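Local coordinates for designed Anbu Protein (Synthetic construct, PDB 5LOY), which forms helical assemblies as a consensus-designed Anbu, a proteasome-family protein, and is probably an N-terminal-nucleophile hydrolase, at residues Y2-S16 against D163-F177. Residues are numbered along the deposited sequence; the frame is centred on the assembly and turned at random.
Sequences YCVGIRLDEGLVFAS and DTSLEDAAKCALVSF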
# COMPACT_ATOMS: atom_id res chain seq x y z
N TYR A 2 -1.36 -10.49 6.87
CA TYR A 2 -0.88 -9.21 7.30
C TYR A 2 -0.72 -9.28 8.82
O TYR A 2 -1.68 -9.68 9.52
CB TYR A 2 -1.87 -8.12 6.90
CG TYR A 2 -1.58 -6.72 7.40
CD1 TYR A 2 -0.28 -6.23 7.44
CD2 TYR A 2 -2.61 -5.89 7.82
CE1 TYR A 2 -0.02 -4.95 7.90
CE2 TYR A 2 -2.36 -4.59 8.27
CZ TYR A 2 -1.06 -4.13 8.30
OH TYR A 2 -0.78 -2.88 8.75
N CYS A 3 0.46 -8.92 9.32
CA CYS A 3 0.70 -8.90 10.77
C CYS A 3 1.42 -7.64 11.15
O CYS A 3 2.26 -7.14 10.39
CB CYS A 3 1.55 -10.08 11.20
SG CYS A 3 0.94 -11.70 10.65
N VAL A 4 1.08 -7.12 12.32
CA VAL A 4 1.61 -5.87 12.81
C VAL A 4 2.03 -5.98 14.26
O VAL A 4 1.31 -6.56 15.08
CB VAL A 4 0.54 -4.76 12.76
CG1 VAL A 4 1.14 -3.41 13.10
CG2 VAL A 4 -0.04 -4.67 11.38
N GLY A 5 3.17 -5.37 14.59
CA GLY A 5 3.60 -5.23 15.97
C GLY A 5 3.93 -3.79 16.23
O GLY A 5 4.55 -3.12 15.37
N ILE A 6 3.51 -3.30 17.40
CA ILE A 6 3.66 -1.86 17.74
C ILE A 6 4.22 -1.73 19.11
O ILE A 6 3.79 -2.41 20.02
CB ILE A 6 2.32 -1.11 17.72
CG1 ILE A 6 1.63 -1.29 16.39
CG2 ILE A 6 2.53 0.37 17.92
CD1 ILE A 6 0.25 -0.68 16.37
N ARG A 7 5.16 -0.82 19.28
CA ARG A 7 5.82 -0.61 20.56
C ARG A 7 5.64 0.83 21.10
O ARG A 7 5.97 1.80 20.43
CB ARG A 7 7.28 -0.89 20.39
CG ARG A 7 8.02 -0.96 21.71
CD ARG A 7 9.44 -0.51 21.51
NE ARG A 7 10.25 -0.78 22.69
CZ ARG A 7 11.40 -0.17 22.96
NH1 ARG A 7 11.90 0.76 22.13
NH2 ARG A 7 12.06 -0.48 24.08
N LEU A 8 5.15 0.96 22.33
CA LEU A 8 4.82 2.25 22.92
C LEU A 8 5.40 2.34 24.31
O LEU A 8 5.75 1.32 24.91
CB LEU A 8 3.31 2.38 23.02
CG LEU A 8 2.62 1.91 21.75
CD1 LEU A 8 1.29 1.29 22.06
CD2 LEU A 8 2.48 3.05 20.78
N ASP A 9 5.49 3.55 24.84
CA ASP A 9 5.93 3.72 26.21
C ASP A 9 5.07 2.90 27.15
O ASP A 9 5.59 2.27 28.07
CB ASP A 9 5.91 5.20 26.63
CG ASP A 9 7.02 6.04 25.95
OD1 ASP A 9 7.87 5.46 25.22
OD2 ASP A 9 7.02 7.28 26.14
N GLU A 10 3.76 2.87 26.90
CA GLU A 10 2.80 2.16 27.75
C GLU A 10 2.83 0.62 27.62
O GLU A 10 2.26 -0.06 28.46
CB GLU A 10 1.37 2.64 27.43
CG GLU A 10 0.91 3.92 28.12
CD GLU A 10 -0.57 4.30 27.82
OE1 GLU A 10 -1.37 3.45 27.32
OE2 GLU A 10 -0.94 5.49 28.08
N GLY A 11 3.44 0.08 26.55
CA GLY A 11 3.40 -1.37 26.28
C GLY A 11 3.51 -1.79 24.80
O GLY A 11 4.22 -1.17 24.04
N LEU A 12 2.85 -2.89 24.43
CA LEU A 12 2.92 -3.45 23.07
C LEU A 12 1.53 -3.83 22.57
O LEU A 12 0.67 -4.25 23.35
CB LEU A 12 3.77 -4.71 23.05
CG LEU A 12 5.21 -4.66 23.52
CD1 LEU A 12 5.72 -6.05 23.89
CD2 LEU A 12 6.11 -4.05 22.45
N VAL A 13 1.35 -3.75 21.26
CA VAL A 13 0.13 -4.20 20.60
C VAL A 13 0.48 -5.08 19.39
O VAL A 13 1.33 -4.71 18.58
CB VAL A 13 -0.66 -3.00 20.09
CG1 VAL A 13 -1.89 -3.47 19.33
CG2 VAL A 13 -1.07 -2.10 21.24
N PHE A 14 -0.16 -6.23 19.28
CA PHE A 14 0.07 -7.15 18.17
C PHE A 14 -1.23 -7.51 17.51
O PHE A 14 -2.23 -7.77 18.20
CB PHE A 14 0.69 -8.46 18.66
CG PHE A 14 1.97 -8.30 19.41
CD1 PHE A 14 3.17 -8.29 18.74
CD2 PHE A 14 1.98 -8.21 20.80
CE1 PHE A 14 4.36 -8.16 19.43
CE2 PHE A 14 3.17 -8.11 21.50
CZ PHE A 14 4.36 -8.08 20.81
N ALA A 15 -1.22 -7.58 16.18
CA ALA A 15 -2.41 -8.03 15.46
C ALA A 15 -2.04 -8.83 14.23
O ALA A 15 -1.04 -8.54 13.57
CB ALA A 15 -3.24 -6.82 15.06
N SER A 16 -2.86 -9.81 13.90
CA SER A 16 -2.60 -10.63 12.72
C SER A 16 -3.89 -11.17 12.16
O SER A 16 -4.81 -11.42 12.92
CB SER A 16 -1.68 -11.80 13.07
OG SER A 16 -2.27 -12.62 14.06
N ASP A 163 4.33 8.02 22.40
CA ASP A 163 3.39 8.54 23.39
C ASP A 163 1.95 8.06 23.19
O ASP A 163 1.10 8.28 24.02
CB ASP A 163 3.44 10.07 23.36
CG ASP A 163 3.16 10.68 24.72
OD1 ASP A 163 3.70 10.18 25.74
OD2 ASP A 163 2.40 11.68 24.79
N THR A 164 1.66 7.38 22.09
CA THR A 164 0.31 6.92 21.80
C THR A 164 -0.17 5.93 22.86
O THR A 164 0.61 5.11 23.34
CB THR A 164 0.25 6.25 20.42
OG1 THR A 164 0.68 7.18 19.41
CG2 THR A 164 -1.15 5.77 20.10
N SER A 165 -1.44 6.00 23.22
CA SER A 165 -2.00 5.11 24.27
C SER A 165 -2.26 3.72 23.70
O SER A 165 -2.38 3.56 22.48
CB SER A 165 -3.31 5.66 24.82
OG SER A 165 -4.35 5.54 23.85
N LEU A 166 -2.33 2.71 24.56
CA LEU A 166 -2.61 1.35 24.10
C LEU A 166 -3.94 1.28 23.37
O LEU A 166 -4.03 0.62 22.34
CB LEU A 166 -2.64 0.37 25.26
CG LEU A 166 -1.29 0.11 25.94
CD1 LEU A 166 -1.49 -0.82 27.12
CD2 LEU A 166 -0.28 -0.49 24.96
N GLU A 167 -4.94 1.98 23.89
CA GLU A 167 -6.26 2.00 23.26
C GLU A 167 -6.17 2.53 21.81
O GLU A 167 -6.66 1.89 20.88
CB GLU A 167 -7.27 2.85 24.06
CG GLU A 167 -7.40 2.49 25.54
CD GLU A 167 -6.42 3.26 26.45
OE1 GLU A 167 -6.74 4.41 26.83
OE2 GLU A 167 -5.33 2.72 26.77
N ASP A 168 -5.52 3.67 21.62
CA ASP A 168 -5.41 4.24 20.28
C ASP A 168 -4.59 3.39 19.33
O ASP A 168 -4.89 3.32 18.15
CB ASP A 168 -4.84 5.67 20.31
CG ASP A 168 -5.83 6.70 20.83
OD1 ASP A 168 -7.04 6.39 20.89
OD2 ASP A 168 -5.40 7.82 21.18
N ALA A 169 -3.53 2.77 19.84
CA ALA A 169 -2.68 1.92 18.99
C ALA A 169 -3.45 0.71 18.51
O ALA A 169 -3.31 0.32 17.34
CB ALA A 169 -1.43 1.48 19.72
N ALA A 170 -4.30 0.15 19.37
CA ALA A 170 -5.18 -0.94 18.94
C ALA A 170 -6.20 -0.49 17.90
O ALA A 170 -6.40 -1.19 16.87
CB ALA A 170 -5.86 -1.57 20.12
N LYS A 171 -6.84 0.67 18.11
CA LYS A 171 -7.72 1.24 17.07
C LYS A 171 -7.00 1.39 15.74
O LYS A 171 -7.52 1.04 14.69
CB LYS A 171 -8.19 2.62 17.44
CG LYS A 171 -9.53 2.73 18.07
CD LYS A 171 -9.98 4.18 17.94
CE LYS A 171 -9.78 4.98 19.21
NZ LYS A 171 -10.10 6.42 18.96
N CYS A 172 -5.80 1.95 15.81
CA CYS A 172 -5.04 2.22 14.62
C CYS A 172 -4.68 0.93 13.90
O CYS A 172 -4.83 0.82 12.69
CB CYS A 172 -3.79 2.96 15.00
SG CYS A 172 -2.87 3.59 13.60
N ALA A 173 -4.28 -0.10 14.63
CA ALA A 173 -4.08 -1.42 14.01
C ALA A 173 -5.34 -1.93 13.31
O ALA A 173 -5.28 -2.40 12.18
CB ALA A 173 -3.62 -2.44 15.03
N LEU A 174 -6.49 -1.82 13.96
CA LEU A 174 -7.72 -2.34 13.38
C LEU A 174 -8.14 -1.61 12.09
O LEU A 174 -8.56 -2.23 11.10
CB LEU A 174 -8.84 -2.34 14.41
CG LEU A 174 -8.60 -3.35 15.54
CD1 LEU A 174 -9.70 -3.27 16.58
CD2 LEU A 174 -8.54 -4.78 15.00
N VAL A 175 -7.99 -0.30 12.10
CA VAL A 175 -8.29 0.52 10.95
C VAL A 175 -7.32 0.18 9.80
O VAL A 175 -7.72 0.08 8.63
CB VAL A 175 -8.21 2.02 11.36
CG1 VAL A 175 -8.07 2.92 10.16
CG2 VAL A 175 -9.44 2.37 12.17
N SER A 176 -6.05 -0.01 10.15
CA SER A 176 -5.05 -0.53 9.20
C SER A 176 -5.50 -1.84 8.53
O SER A 176 -5.29 -2.02 7.32
CB SER A 176 -3.73 -0.75 9.92
OG SER A 176 -2.71 -1.04 8.99
N PHE A 177 -6.09 -2.75 9.30
CA PHE A 177 -6.60 -3.98 8.73
C PHE A 177 -7.80 -3.76 7.85
O PHE A 177 -7.95 -4.39 6.81
CB PHE A 177 -6.93 -5.01 9.80
CG PHE A 177 -5.76 -5.83 10.19
CD1 PHE A 177 -4.82 -5.33 11.07
CD2 PHE A 177 -5.57 -7.09 9.63
CE1 PHE A 177 -3.70 -6.07 11.41
CE2 PHE A 177 -4.44 -7.83 9.96
CZ PHE A 177 -3.50 -7.32 10.84
O HOH W 1 2.49 5.25 25.21
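The hydroxyl of Y2 donates to S176, Y2 OH to S176 OG 2.7 Å, with the serine oxygen at the edge of the tyrosine ring and near its plane. Both oxygens have a further partner, Q145 for the phenol and the carbonyl of G152 for S176. At the other end, L166 N gives a hydrogen bond to E10 OE1 (3.0 Å), reached from above the carboxylate plane. E10 thus takes up an amide of the first helical turn, beside the N-cap S165, whose OG accepts from D168 N; a water also links E10 N to T164 O. In the proteasome-type Ntn fold, helices cover a beta sandwich, and here segment 166-177 of helix 166-183 runs 19° from strand 11-16 of the hairpin. The Y2 ring, swung opposite its own N (chi1 174°), places CD2 over one face of the F177 ring, the two planes 36° apart; Y2 CD2 is 3.4 Å from F177 CE2. With an alanine here, S176 would probably lose its phenol donor and F177 the cover that the tyrosine ring gives to one face. Farther along, A169 CB touches both L8 CD1 (3.6 Å) and V13 CG2, while L166 CD2 packs against both leucine and valine.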